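Local coordinates for protein molinate hydrolase (Gulosibacter molinativorax, PDB 4UB9) that hydrolyses the thiocarbamate herbicide molinate, probably by cleaving its thioester bond, as a zinc-binding member of the amidohydrolase family, at residues L93-V98 with L368-D373; L299-T304 with E327-T332; N357-I362 with V409-D414. All blocks are in the same frame, centred on the assembly; numbering follows the deposited sequence.

Interaction 1 (L93-V98 with L368-D373); sequences LVNGNV and LVLGTD
The backbones of 93-98 and 368-373 run at 54° to each other and draw closest where the CA atoms of Asn97 and Gly371 lie 4.3 Å apart, an approach made possible by Gly96 and Gly371, neither of which has a side chain to hold the chains apart. At the corner, Gly96 N donates to Leu370 O across 2.8 Å, in the plane of that carbonyl. Beyond the corner a single acceptor, Asn97 O, serves two consecutive amides: Thr372 N reaches it at 3.1 Å on a lone pair, while Asp373 N comes in at 2.9 Å from above the carbonyl plane. Asn95 shapes the turn from within. Its OD1 accepts from Asn97 N at 3.0 Å, an Asx turn, and the Asn95 and Leu370 side chains cross at about a right angle, with OD1 3.8 Å from Leu370 CD2. The hydroxyl of Thr372 faces the same amide but has its main partner outside, in Asp400, which also takes a weak bond from Asn95 ND2. Asn97, its CG anti to the backbone N (chi1 -177°), lies alongside Asp373 and points the same way. Asn97 ND2 donates to Asp373 OD1 at 2.9 Å with amide and carboxylate planes 73° apart, although the position of that oxygen is less certain. Both side chains are buried, and Asp373 comes near the zinc ligand His302 without touching the metal itself. The pair illustrates how an amidohydrolase TIM barrel closes: the first strand meets the eighth, and the C-terminal strand ends carry polar groups into the metal site, the position of Asp373 being consistent with that of the aspartate ending strand 8 in this superfamily, and Asn97 with the first HxH histidine.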
ATOM      1  N   LEU A  93      42.306  -2.184 -13.904  1.00 33.75           N
ATOM      2  CA  LEU A  93      41.286  -1.201 -13.602  1.00 35.58           C
ATOM      3  C   LEU A  93      40.783  -1.375 -12.166  1.00 36.48           C
ATOM      4  O   LEU A  93      40.840  -2.474 -11.582  1.00 31.87           O
ATOM      5  CB  LEU A  93      40.139  -1.228 -14.607  1.00 35.39           C
ATOM      6  CG  LEU A  93      40.588  -1.032 -16.066  1.00 38.23           C
ATOM      7  CD1 LEU A  93      39.413  -1.098 -17.022  1.00 37.25           C
ATOM      8  CD2 LEU A  93      41.325   0.261 -16.272  1.00 37.01           C
ATOM      9  N   VAL A  94      40.266  -0.270 -11.634  1.00 34.10           N
ATOM     10  CA  VAL A  94      39.891  -0.182 -10.214  1.00 34.38           C
ATOM     11  C   VAL A  94      38.582   0.537 -10.035  1.00 33.16           C
ATOM     12  O   VAL A  94      38.380   1.654 -10.543  1.00 33.90           O
ATOM     13  CB  VAL A  94      40.970   0.569  -9.399  1.00 38.02           C
ATOM     14  CG1 VAL A  94      40.599   0.608  -7.921  1.00 39.48           C
ATOM     15  CG2 VAL A  94      42.336  -0.089  -9.575  1.00 36.56           C
ATOM     16  N   ASN A  95      37.682  -0.109  -9.314  1.00 32.97           N
ATOM     17  CA  ASN A  95      36.355   0.466  -9.071  1.00 32.60           C
ATOM     18  C   ASN A  95      36.255   0.845  -7.610  1.00 32.00           C
ATOM     19  O   ASN A  95      36.310  -0.017  -6.733  1.00 33.83           O
ATOM     20  CB  ASN A  95      35.235  -0.524  -9.425  1.00 31.83           C
ATOM     21  CG  ASN A  95      33.875   0.140  -9.548  1.00 32.89           C
ATOM     22  OD1 ASN A  95      33.509   1.043  -8.764  1.00 32.80           O
ATOM     23  ND2 ASN A  95      33.098  -0.297 -10.548  1.00 33.37           N
ATOM     24  N   GLY A  96      35.994   2.121  -7.366  1.00 33.56           N
ATOM     25  CA  GLY A  96      35.945   2.660  -6.000  1.00 32.94           C
ATOM     26  C   GLY A  96      34.671   2.440  -5.201  1.00 33.36           C
ATOM     27  O   GLY A  96      34.610   2.773  -4.020  1.00 35.26           O
ATOM     28  N   ASN A  97      33.640   1.912  -5.848  1.00 33.07           N
ATOM     29  CA  ASN A  97      32.387   1.638  -5.179  1.00 32.83           C
ATOM     30  C   ASN A  97      31.506   0.677  -5.921  1.00 30.25           C
ATOM     31  O   ASN A  97      30.794   1.046  -6.854  1.00 36.07           O
ATOM     32  CB  ASN A  97      31.602   2.907  -4.922  1.00 35.50           C
ATOM     33  CG  ASN A  97      30.318   2.645  -4.158  1.00 34.51           C
ATOM     34  OD1 ASN A  97      30.204   1.667  -3.443  1.00 38.49           O
ATOM     35  ND2 ASN A  97      29.365   3.529  -4.292  1.00 30.94           N
ATOM     36  N   VAL A  98      31.526  -0.552  -5.454  1.00 29.11           N
ATOM     37  CA  VAL A  98      30.600  -1.580  -5.911  1.00 30.84           C
ATOM     38  C   VAL A  98      29.870  -2.255  -4.754  1.00 28.36           C
ATOM     39  O   VAL A  98      30.198  -2.070  -3.587  1.00 30.74           O
ATOM     40  CB  VAL A  98      31.322  -2.709  -6.702  1.00 32.19           C
ATOM     41  CG1 VAL A  98      32.146  -2.123  -7.819  1.00 34.42           C
ATOM     42  CG2 VAL A  98      32.188  -3.549  -5.775  1.00 35.38           C
ATOM     43  N   LEU A 368      38.831  13.365  -8.350  1.00 34.58           N
ATOM     44  CA  LEU A 368      37.647  12.555  -8.615  1.00 31.95           C
ATOM     45  C   LEU A 368      37.988  11.106  -8.662  1.00 30.16           C
ATOM     46  O   LEU A 368      38.973  10.700  -9.262  1.00 32.70           O
ATOM     47  CB  LEU A 368      36.982  12.987  -9.953  1.00 32.35           C
ATOM     48  CG  LEU A 368      36.323  14.366  -9.916  1.00 33.71           C
ATOM     49  CD1 LEU A 368      36.072  14.932 -11.306  1.00 34.57           C
ATOM     50  CD2 LEU A 368      35.012  14.309  -9.137  1.00 36.43           C
ATOM     51  N   VAL A 369      37.099  10.320  -8.105  1.00 33.34           N
ATOM     52  CA  VAL A 369      37.225   8.870  -8.072  1.00 32.04           C
ATOM     53  C   VAL A 369      36.054   8.153  -8.735  1.00 33.79           C
ATOM     54  O   VAL A 369      34.888   8.512  -8.583  1.00 28.59           O
ATOM     55  CB  VAL A 369      37.301   8.383  -6.639  1.00 34.56           C
ATOM     56  CG1 VAL A 369      37.108   6.860  -6.549  1.00 35.70           C
ATOM     57  CG2 VAL A 369      38.650   8.780  -6.057  1.00 33.67           C
ATOM     58  N   LEU A 370      36.383   7.137  -9.531  1.00 34.57           N
ATOM     59  CA  LEU A 370      35.361   6.347 -10.184  1.00 31.95           C
ATOM     60  C   LEU A 370      34.692   5.430  -9.168  1.00 29.22           C
ATOM     61  O   LEU A 370      35.356   4.662  -8.454  1.00 29.63           O
ATOM     62  CB  LEU A 370      35.945   5.514 -11.337  1.00 32.37           C
ATOM     63  CG  LEU A 370      34.960   4.681 -12.183  1.00 31.38           C
ATOM     64  CD1 LEU A 370      35.539   4.485 -13.575  1.00 33.26           C
ATOM     65  CD2 LEU A 370      34.660   3.304 -11.580  1.00 35.87           C
ATOM     66  N   GLY A 371      33.367   5.445  -9.195  1.00 28.71           N
ATOM     67  CA  GLY A 371      32.543   4.501  -8.427  1.00 27.68           C
ATOM     68  C   GLY A 371      31.120   4.532  -8.910  1.00 27.38           C
ATOM     69  O   GLY A 371      30.669   5.534  -9.426  1.00 28.12           O
ATOM     70  N   THR A 372      30.413   3.413  -8.755  1.00 30.27           N
ATOM     71  CA  THR A 372      29.115   3.244  -9.443  1.00 30.37           C
ATOM     72  C   THR A 372      27.920   2.694  -8.679  1.00 31.23           C
ATOM     73  O   THR A 372      26.810   2.757  -9.169  1.00 32.59           O
ATOM     74  CB  THR A 372      29.293   2.263 -10.616  1.00 31.19           C
ATOM     75  OG1 THR A 372      29.792   1.025 -10.101  1.00 27.79           O
ATOM     76  CG2 THR A 372      30.276   2.839 -11.652  1.00 31.51           C
ATOM     77  N   ASP A 373      28.159   2.111  -7.520  1.00 32.33           N
ATOM     78  CA  ASP A 373      27.129   1.430  -6.742  1.00 33.22           C
ATOM     79  C   ASP A 373      26.717   0.174  -7.461  1.00 33.88           C
ATOM     80  O   ASP A 373      25.692  -0.406  -7.157  1.00 34.13           O
ATOM     81  CB  ASP A 373      25.887   2.334  -6.462  1.00 36.76           C
ATOM     82  CG  ASP A 373      25.956   3.123  -5.107  1.00 42.87           C
ATOM     83  OD1 ASP A 373      26.639   2.671  -4.152  1.00 46.30           O
ATOM     84  OD2 ASP A 373      25.322   4.211  -5.011  1.00 42.45           O
TER

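Interaction 2 (L299-T304 with E327-T332); sequences LMIHAT and EVQPTT
Glu327 opens the segment by using both its N and its O on the one neighbouring strand: its N donates to Met300 O at 2.9 Å, from above the carbonyl plane, and its O receives Ala303 N at 3.0 Å, nearly along the C=O axis. The two bonds straddle Ile301 and His302, one residue more than in a regular parallel ladder. The Glu327 side chain, with CG in the crowded position between N and carbonyl carbon (chi1 90°) and bent again at chi2 (89°), folds back over Ile301, whose CD1 packs 3.5 Å from Glu327 CG. These two bends bring OE2 to His302 N at 3.0 Å, met from above the carboxylate plane. Since His302 NE2 is a zinc ligand beside His282, Glu327 is placed in the second shell, and probably steadies the backbone from which that ligand springs. Here strands 299-301 and 326-328 run as parallel neighbours, the sixth and seventh of the barrel. Val328 then turns CG1 onto Thr304, 3.7 Å from its CG2, while Trp404 donates to the Val328 carbonyl. Gln329 N reaches Thr304 OG1 through a water that accepts from the amide and donates to the hydroxyl, which is also bonded to Asp358. The extended Gln329 side chain returns to Glu327, NE2 donating to OE1 at 2.9 Å and only weakly to OE2; the same nitrogen lies at the edge of the His302 ring, amide and ring planes 85° apart.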
ATOM      1  N   LEU A 299      37.405   9.485   1.430  1.00 37.24           N
ATOM      2  CA  LEU A 299      36.626   9.390   0.225  1.00 34.54           C
ATOM      3  C   LEU A 299      35.168   9.677   0.521  1.00 33.96           C
ATOM      4  O   LEU A 299      34.558   9.056   1.373  1.00 41.06           O
ATOM      5  CB  LEU A 299      36.801   8.020  -0.437  1.00 30.65           C
ATOM      6  CG  LEU A 299      36.041   7.868  -1.766  1.00 31.25           C
ATOM      7  CD1 LEU A 299      36.558   8.835  -2.817  1.00 35.16           C
ATOM      8  CD2 LEU A 299      36.168   6.445  -2.264  1.00 30.12           C
ATOM      9  N   MET A 300      34.607  10.576  -0.265  1.00 35.92           N
ATOM     10  CA  MET A 300      33.219  10.970  -0.141  1.00 34.42           C
ATOM     11  C   MET A 300      32.354  10.368  -1.267  1.00 34.72           C
ATOM     12  O   MET A 300      32.415  10.784  -2.427  1.00 32.96           O
ATOM     13  CB  MET A 300      33.148  12.494  -0.123  1.00 35.66           C
ATOM     14  CG  MET A 300      33.816  13.030   1.133  1.00 37.59           C
ATOM     15  SD  MET A 300      33.921  14.812   1.197  1.00 38.54           S
ATOM     16  CE  MET A 300      35.111  15.062  -0.118  1.00 38.25           C
ATOM     17  N   ILE A 301      31.518   9.410  -0.897  1.00 33.55           N
ATOM     18  CA  ILE A 301      30.673   8.701  -1.852  1.00 30.99           C
ATOM     19  C   ILE A 301      29.499   9.573  -2.318  1.00 32.34           C
ATOM     20  O   ILE A 301      28.864  10.283  -1.533  1.00 30.70           O
ATOM     21  CB  ILE A 301      30.172   7.387  -1.294  1.00 30.33           C
ATOM     22  CG1 ILE A 301      31.332   6.544  -0.784  1.00 33.06           C
ATOM     23  CG2 ILE A 301      29.396   6.599  -2.331  1.00 31.00           C
ATOM     24  CD1 ILE A 301      32.335   6.111  -1.834  1.00 34.24           C
ATOM     25  N   HIS A 302      29.271   9.531  -3.615  1.00 29.69           N
ATOM     26  CA  HIS A 302      28.263  10.356  -4.341  1.00 32.53           C
ATOM     27  C   HIS A 302      28.176  11.773  -3.824  1.00 34.23           C
ATOM     28  O   HIS A 302      27.145  12.259  -3.404  1.00 32.89           O
ATOM     29  CB  HIS A 302      26.902   9.680  -4.565  1.00 33.97           C
ATOM     30  CG  HIS A 302      26.296   9.070  -3.354  1.00 40.15           C
ATOM     31  ND1 HIS A 302      25.869   9.812  -2.273  1.00 38.80           N
ATOM     32  CD2 HIS A 302      25.942   7.788  -3.092  1.00 45.95           C
ATOM     33  CE1 HIS A 302      25.345   9.003  -1.368  1.00 39.86           C
ATOM     34  NE2 HIS A 302      25.373   7.772  -1.839  1.00 45.01           N
ATOM     35  N   ALA A 303      29.331  12.413  -3.881  1.00 34.32           N
ATOM     36  CA  ALA A 303      29.519  13.715  -3.293  1.00 32.48           C
ATOM     37  C   ALA A 303      28.596  14.726  -3.913  1.00 34.08           C
ATOM     38  O   ALA A 303      28.203  15.694  -3.285  1.00 37.44           O
ATOM     39  CB  ALA A 303      30.957  14.141  -3.480  1.00 32.63           C
ATOM     40  N   THR A 304      28.299  14.529  -5.183  1.00 33.02           N
ATOM     41  CA  THR A 304      27.482  15.495  -5.933  1.00 32.11           C
ATOM     42  C   THR A 304      25.988  15.283  -5.785  1.00 32.16           C
ATOM     43  O   THR A 304      25.193  16.018  -6.377  1.00 32.40           O
ATOM     44  CB  THR A 304      27.817  15.444  -7.446  1.00 31.53           C
ATOM     45  OG1 THR A 304      27.841  14.075  -7.868  1.00 32.02           O
ATOM     46  CG2 THR A 304      29.151  16.072  -7.675  1.00 31.10           C
ATOM     47  N   GLU A 327      34.055  10.767  -4.821  1.00 35.33           N
ATOM     48  CA  GLU A 327      33.494   9.914  -5.856  1.00 34.71           C
ATOM     49  C   GLU A 327      32.173  10.473  -6.260  1.00 31.86           C
ATOM     50  O   GLU A 327      31.461  11.055  -5.463  1.00 33.78           O
ATOM     51  CB  GLU A 327      33.506   8.375  -5.627  1.00 38.97           C
ATOM     52  CG  GLU A 327      32.359   7.718  -4.951  1.00 44.80           C
ATOM     53  CD  GLU A 327      31.204   7.247  -5.825  1.00 42.38           C
ATOM     54  OE1 GLU A 327      31.125   6.054  -6.191  1.00 38.75           O
ATOM     55  OE2 GLU A 327      30.314   8.069  -6.031  1.00 42.87           O
ATOM     56  N   VAL A 328      31.878  10.315  -7.534  1.00 32.80           N
ATOM     57  CA  VAL A 328      30.626  10.810  -8.112  1.00 31.80           C
ATOM     58  C   VAL A 328      30.077   9.741  -9.003  1.00 28.60           C
ATOM     59  O   VAL A 328      30.806   8.836  -9.415  1.00 25.20           O
ATOM     60  CB  VAL A 328      30.792  12.082  -8.918  1.00 33.35           C
ATOM     61  CG1 VAL A 328      31.409  13.163  -8.052  1.00 36.82           C
ATOM     62  CG2 VAL A 328      31.661  11.826 -10.118  1.00 34.98           C
ATOM     63  N   GLN A 329      28.762   9.785  -9.170  1.00 29.44           N
ATOM     64  CA  GLN A 329      28.017   8.695  -9.856  1.00 34.80           C
ATOM     65  C   GLN A 329      27.106   9.332 -10.868  1.00 35.91           C
ATOM     66  O   GLN A 329      26.006   9.762 -10.537  1.00 37.05           O
ATOM     67  CB  GLN A 329      27.219   7.838  -8.894  1.00 35.07           C
ATOM     68  CG  GLN A 329      28.154   7.012  -8.033  1.00 41.49           C
ATOM     69  CD  GLN A 329      27.468   6.248  -6.928  1.00 41.37           C
ATOM     70  OE1 GLN A 329      26.267   5.997  -6.974  1.00 46.79           O
ATOM     71  NE2 GLN A 329      28.236   5.852  -5.955  1.00 41.02           N
ATOM     72  N   PRO A 330      27.617   9.484 -12.087  1.00 36.64           N
ATOM     73  CA  PRO A 330      26.884  10.153 -13.101  1.00 36.24           C
ATOM     74  C   PRO A 330      26.133   9.190 -13.986  1.00 34.02           C
ATOM     75  O   PRO A 330      26.269   7.975 -13.940  1.00 37.40           O
ATOM     76  CB  PRO A 330      27.988  10.810 -13.897  1.00 32.49           C
ATOM     77  CG  PRO A 330      29.023   9.738 -13.913  1.00 35.64           C
ATOM     78  CD  PRO A 330      28.984   9.158 -12.537  1.00 35.64           C
ATOM     79  N   THR A 331      25.404   9.818 -14.855  1.00 35.76           N
ATOM     80  CA  THR A 331      24.535   9.175 -15.748  1.00 38.85           C
ATOM     81  C   THR A 331      24.853   9.754 -17.141  1.00 39.10           C
ATOM     82  O   THR A 331      25.185  10.926 -17.270  1.00 35.90           O
ATOM     83  CB  THR A 331      23.147   9.503 -15.243  1.00 42.06           C
ATOM     84  OG1 THR A 331      22.255   8.446 -15.570  1.00 59.60           O
ATOM     85  CG2 THR A 331      22.724  10.804 -15.711  1.00 37.79           C
ATOM     86  N   THR A 332      24.855   8.912 -18.164  1.00 39.67           N
ATOM     87  CA  THR A 332      25.125   9.379 -19.522  1.00 34.34           C
ATOM     88  C   THR A 332      23.966  10.200 -20.019  1.00 36.79           C
ATOM     89  O   THR A 332      22.858  10.161 -19.482  1.00 37.99           O
ATOM     90  CB  THR A 332      25.330   8.238 -20.514  1.00 31.99           C
ATOM     91  OG1 THR A 332      24.148   7.444 -20.595  1.00 33.53           O
ATOM     92  CG2 THR A 332      26.481   7.362 -20.123  1.00 35.34           C
TER
HETATM   93  O   HOH W   1      27.518  11.557  -7.287  1.00 34.38           O

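Interaction 3 (N357-I362 with V409-D414); sequences NDVRMI and VEKGMD
Lys411 NZ is held by three partners: His355 ND1, Thr331 O and a water 2.9 Å away that accepts from it. Three acceptors would satisfy all the hydrogens of an ammonium group, so the grip is consistent with a charged lysine. The water passes the link on to Asp358, donating to its OD2 at 3.2 Å. Directly, Asp358 OD2 stays 4.6 Å from Lys411 NZ, too far for a salt bridge; the opposite charges are probably close enough to attract, and the water links them by hydrogen bonds. The other carboxylate oxygen, OD1, is bonded to Thr304, which anchors Asp358 from the barrel side. Between backbone and ammonium, the lysine chain is used as an apolar strap. It leaves the turn extended, then bends at chi3 (-143°) and chi4 (-71°), crossing the Asp358 and Val359 side chains obliquely so that Lys411 CD rests 3.8 Å from Asp358 CB. One turn of that helix supplies the neighbouring supports: Val359 CG2 meets Lys411 CB at 4.1 Å, and Ile362 CD1 touches the same carbon at 3.8 Å, its chain crossing the lysine at about a right angle. Ile362 has a second branch at work. CG2, anti to the backbone N, presses onto the main chain just after Gly412, 3.6 Å from Met413 CA. That main chain is the Schellman motif closing helix 400-410, in which Gly412, at positive phi, sends its N back to Val409 O and Met413 N reaches Met408 O. Helix 353-363 thus lies against the C-terminal end of helix 400-410 through Asp358, Val359 and Ile362, while Arg360 and Met361 turn to helix 313-322, and Asp358 and Met361 also touch strand 326-328.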
ATOM      1  N   ASN A 357      26.235  19.770 -11.038  1.00 35.20           N
ATOM      2  CA  ASN A 357      27.286  19.651 -10.013  1.00 35.15           C
ATOM      3  C   ASN A 357      28.456  18.879 -10.573  1.00 36.82           C
ATOM      4  O   ASN A 357      29.594  19.278 -10.421  1.00 39.24           O
ATOM      5  CB  ASN A 357      26.792  18.895  -8.783  1.00 35.71           C
ATOM      6  CG  ASN A 357      25.829  19.708  -7.911  1.00 35.19           C
ATOM      7  OD1 ASN A 357      25.805  20.938  -7.936  1.00 33.44           O
ATOM      8  ND2 ASN A 357      25.091  18.997  -7.070  1.00 35.99           N
ATOM      9  N   ASP A 358      28.146  17.763 -11.225  1.00 37.77           N
ATOM     10  CA  ASP A 358      29.177  16.916 -11.824  1.00 39.02           C
ATOM     11  C   ASP A 358      30.018  17.753 -12.795  1.00 37.48           C
ATOM     12  O   ASP A 358      31.247  17.683 -12.806  1.00 36.19           O
ATOM     13  CB  ASP A 358      28.562  15.717 -12.550  1.00 44.80           C
ATOM     14  CG  ASP A 358      28.074  14.616 -11.602  1.00 47.68           C
ATOM     15  OD1 ASP A 358      28.526  14.574 -10.434  1.00 44.89           O
ATOM     16  OD2 ASP A 358      27.243  13.770 -12.044  1.00 51.77           O
ATOM     17  N   VAL A 359      29.335  18.543 -13.619  1.00 33.64           N
ATOM     18  CA  VAL A 359      30.001  19.341 -14.630  1.00 34.19           C
ATOM     19  C   VAL A 359      30.964  20.345 -13.997  1.00 35.42           C
ATOM     20  O   VAL A 359      32.101  20.499 -14.444  1.00 37.29           O
ATOM     21  CB  VAL A 359      28.977  20.114 -15.493  1.00 34.30           C
ATOM     22  CG1 VAL A 359      29.686  21.177 -16.350  1.00 35.17           C
ATOM     23  CG2 VAL A 359      28.223  19.180 -16.411  1.00 31.40           C
ATOM     24  N   ARG A 360      30.464  21.056 -12.992  1.00 37.37           N
ATOM     25  CA  ARG A 360      31.254  22.080 -12.299  1.00 33.04           C
ATOM     26  C   ARG A 360      32.417  21.476 -11.524  1.00 37.00           C
ATOM     27  O   ARG A 360      33.496  22.071 -11.449  1.00 37.23           O
ATOM     28  CB  ARG A 360      30.389  22.911 -11.396  1.00 34.24           C
ATOM     29  CG  ARG A 360      29.406  23.758 -12.193  1.00 35.46           C
ATOM     30  CD  ARG A 360      28.373  24.429 -11.297  1.00 36.23           C
ATOM     31  NE  ARG A 360      29.038  25.113 -10.192  1.00 36.90           N
ATOM     32  CZ  ARG A 360      28.663  25.114  -8.925  1.00 35.58           C
ATOM     33  NH1 ARG A 360      27.593  24.451  -8.495  1.00 40.97           N
ATOM     34  NH2 ARG A 360      29.398  25.771  -8.078  1.00 41.40           N
ATOM     35  N   MET A 361      32.241  20.271 -11.010  1.00 31.50           N
ATOM     36  CA  MET A 361      33.332  19.632 -10.318  1.00 32.71           C
ATOM     37  C   MET A 361      34.471  19.304 -11.279  1.00 34.38           C
ATOM     38  O   MET A 361      35.658  19.408 -10.947  1.00 39.00           O
ATOM     39  CB  MET A 361      32.860  18.374  -9.624  1.00 31.92           C
ATOM     40  CG  MET A 361      31.849  18.665  -8.554  1.00 36.45           C
ATOM     41  SD  MET A 361      32.543  18.919  -6.909  1.00 44.80           S
ATOM     42  CE  MET A 361      32.968  17.210  -6.491  1.00 39.26           C
ATOM     43  N   ILE A 362      34.097  18.792 -12.428  1.00 35.72           N
ATOM     44  CA  ILE A 362      35.053  18.392 -13.436  1.00 36.41           C
ATOM     45  C   ILE A 362      35.808  19.634 -13.879  1.00 37.95           C
ATOM     46  O   ILE A 362      37.022  19.631 -13.943  1.00 36.86           O
ATOM     47  CB  ILE A 362      34.340  17.756 -14.647  1.00 38.43           C
ATOM     48  CG1 ILE A 362      33.918  16.325 -14.332  1.00 35.53           C
ATOM     49  CG2 ILE A 362      35.235  17.755 -15.908  1.00 39.25           C
ATOM     50  CD1 ILE A 362      32.749  15.826 -15.169  1.00 38.64           C
ATOM     51  N   VAL A 409      33.369  12.006 -19.539  1.00 32.14           N
ATOM     52  CA  VAL A 409      33.922  12.610 -20.722  1.00 31.21           C
ATOM     53  C   VAL A 409      32.854  13.399 -21.452  1.00 34.09           C
ATOM     54  O   VAL A 409      33.117  14.506 -21.864  1.00 36.75           O
ATOM     55  CB  VAL A 409      34.551  11.569 -21.634  1.00 31.47           C
ATOM     56  CG1 VAL A 409      34.930  12.182 -22.987  1.00 32.05           C
ATOM     57  CG2 VAL A 409      35.782  10.992 -20.949  1.00 30.09           C
ATOM     58  N   GLU A 410      31.629  12.880 -21.576  1.00 33.92           N
ATOM     59  CA  GLU A 410      30.492  13.694 -22.136  1.00 33.19           C
ATOM     60  C   GLU A 410      30.300  15.022 -21.411  1.00 32.88           C
ATOM     61  O   GLU A 410      29.824  15.983 -21.966  1.00 30.79           O
ATOM     62  CB  GLU A 410      29.136  12.966 -22.050  1.00 35.37           C
ATOM     63  CG  GLU A 410      28.967  11.753 -22.959  1.00 42.10           C
ATOM     64  CD  GLU A 410      27.681  10.942 -22.692  1.00 43.58           C
ATOM     65  OE1 GLU A 410      26.876  11.294 -21.792  1.00 41.36           O
ATOM     66  OE2 GLU A 410      27.529   9.904 -23.368  1.00 46.08           O
ATOM     67  N   LYS A 411      30.601  15.041 -20.138  1.00 32.50           N
ATOM     68  CA  LYS A 411      30.442  16.261 -19.364  1.00 36.36           C
ATOM     69  C   LYS A 411      31.683  17.130 -19.369  1.00 35.91           C
ATOM     70  O   LYS A 411      31.762  18.080 -18.612  1.00 39.82           O
ATOM     71  CB  LYS A 411      30.117  15.922 -17.912  1.00 37.43           C
ATOM     72  CG  LYS A 411      28.773  15.248 -17.740  1.00 35.12           C
ATOM     73  CD  LYS A 411      28.600  14.828 -16.293  1.00 40.38           C
ATOM     74  CE  LYS A 411      27.880  13.502 -16.172  1.00 39.15           C
ATOM     75  NZ  LYS A 411      26.468  13.639 -16.536  1.00 35.44           N
ATOM     76  N   GLY A 412      32.685  16.756 -20.155  1.00 34.81           N
ATOM     77  CA  GLY A 412      33.896  17.593 -20.316  1.00 32.25           C
ATOM     78  C   GLY A 412      35.143  17.058 -19.649  1.00 33.50           C
ATOM     79  O   GLY A 412      36.175  17.683 -19.688  1.00 33.78           O
ATOM     80  N   MET A 413      35.075  15.883 -19.052  1.00 33.59           N
ATOM     81  CA  MET A 413      36.259  15.380 -18.428  1.00 31.71           C
ATOM     82  C   MET A 413      37.234  14.958 -19.502  1.00 34.46           C
ATOM     83  O   MET A 413      36.871  14.430 -20.534  1.00 34.06           O
ATOM     84  CB  MET A 413      35.984  14.198 -17.505  1.00 32.02           C
ATOM     85  CG  MET A 413      37.074  13.983 -16.449  1.00 33.99           C
ATOM     86  SD  MET A 413      36.742  12.606 -15.328  1.00 38.44           S
ATOM     87  CE  MET A 413      37.867  12.958 -13.990  1.00 38.79           C
ATOM     88  N   ASP A 414      38.505  15.209 -19.221  1.00 35.90           N
ATOM     89  CA  ASP A 414      39.566  14.778 -20.056  1.00 35.07           C
ATOM     90  C   ASP A 414      39.678  13.247 -20.011  1.00 37.80           C
ATOM     91  O   ASP A 414      39.783  12.678 -18.933  1.00 40.96           O
ATOM     92  CB  ASP A 414      40.881  15.427 -19.583  1.00 35.15           C
ATOM     93  CG  ASP A 414      42.074  14.957 -20.399  1.00 43.19           C
ATOM     94  OD1 ASP A 414      42.100  15.278 -21.617  1.00 48.28           O
ATOM     95  OD2 ASP A 414      43.009  14.302 -19.852  1.00 44.59           O
TER
HETATM   96  O   HOH W   2      24.966  12.874 -14.128  1.00 30.00           O

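Overall arrangement
Interactions 1 and 2 are buried barrel contacts that share a sheet, since strands 326-328 and 368-370 are neighbours, and their centres lie about 9 Å apart. Both rely on backbone hydrogen bonds reinforced by buried amides and carboxylates beside the zinc site. Interaction 3, about 19 Å from the chain centre, belongs to the helical layer and is only partly buried; apolar packing and a water-bridged charge pair replace strand bonding. It is nevertheless tied inward: Asp358 OD1 bonds to the Thr304 hydroxyl of interaction 2 and Asn357 ND2 to its carbonyl, and Ile362 and Met413 pack on Leu368 of interaction 1. Polar groups thus lie beside the metal site in the core and join helix to barrel farther out.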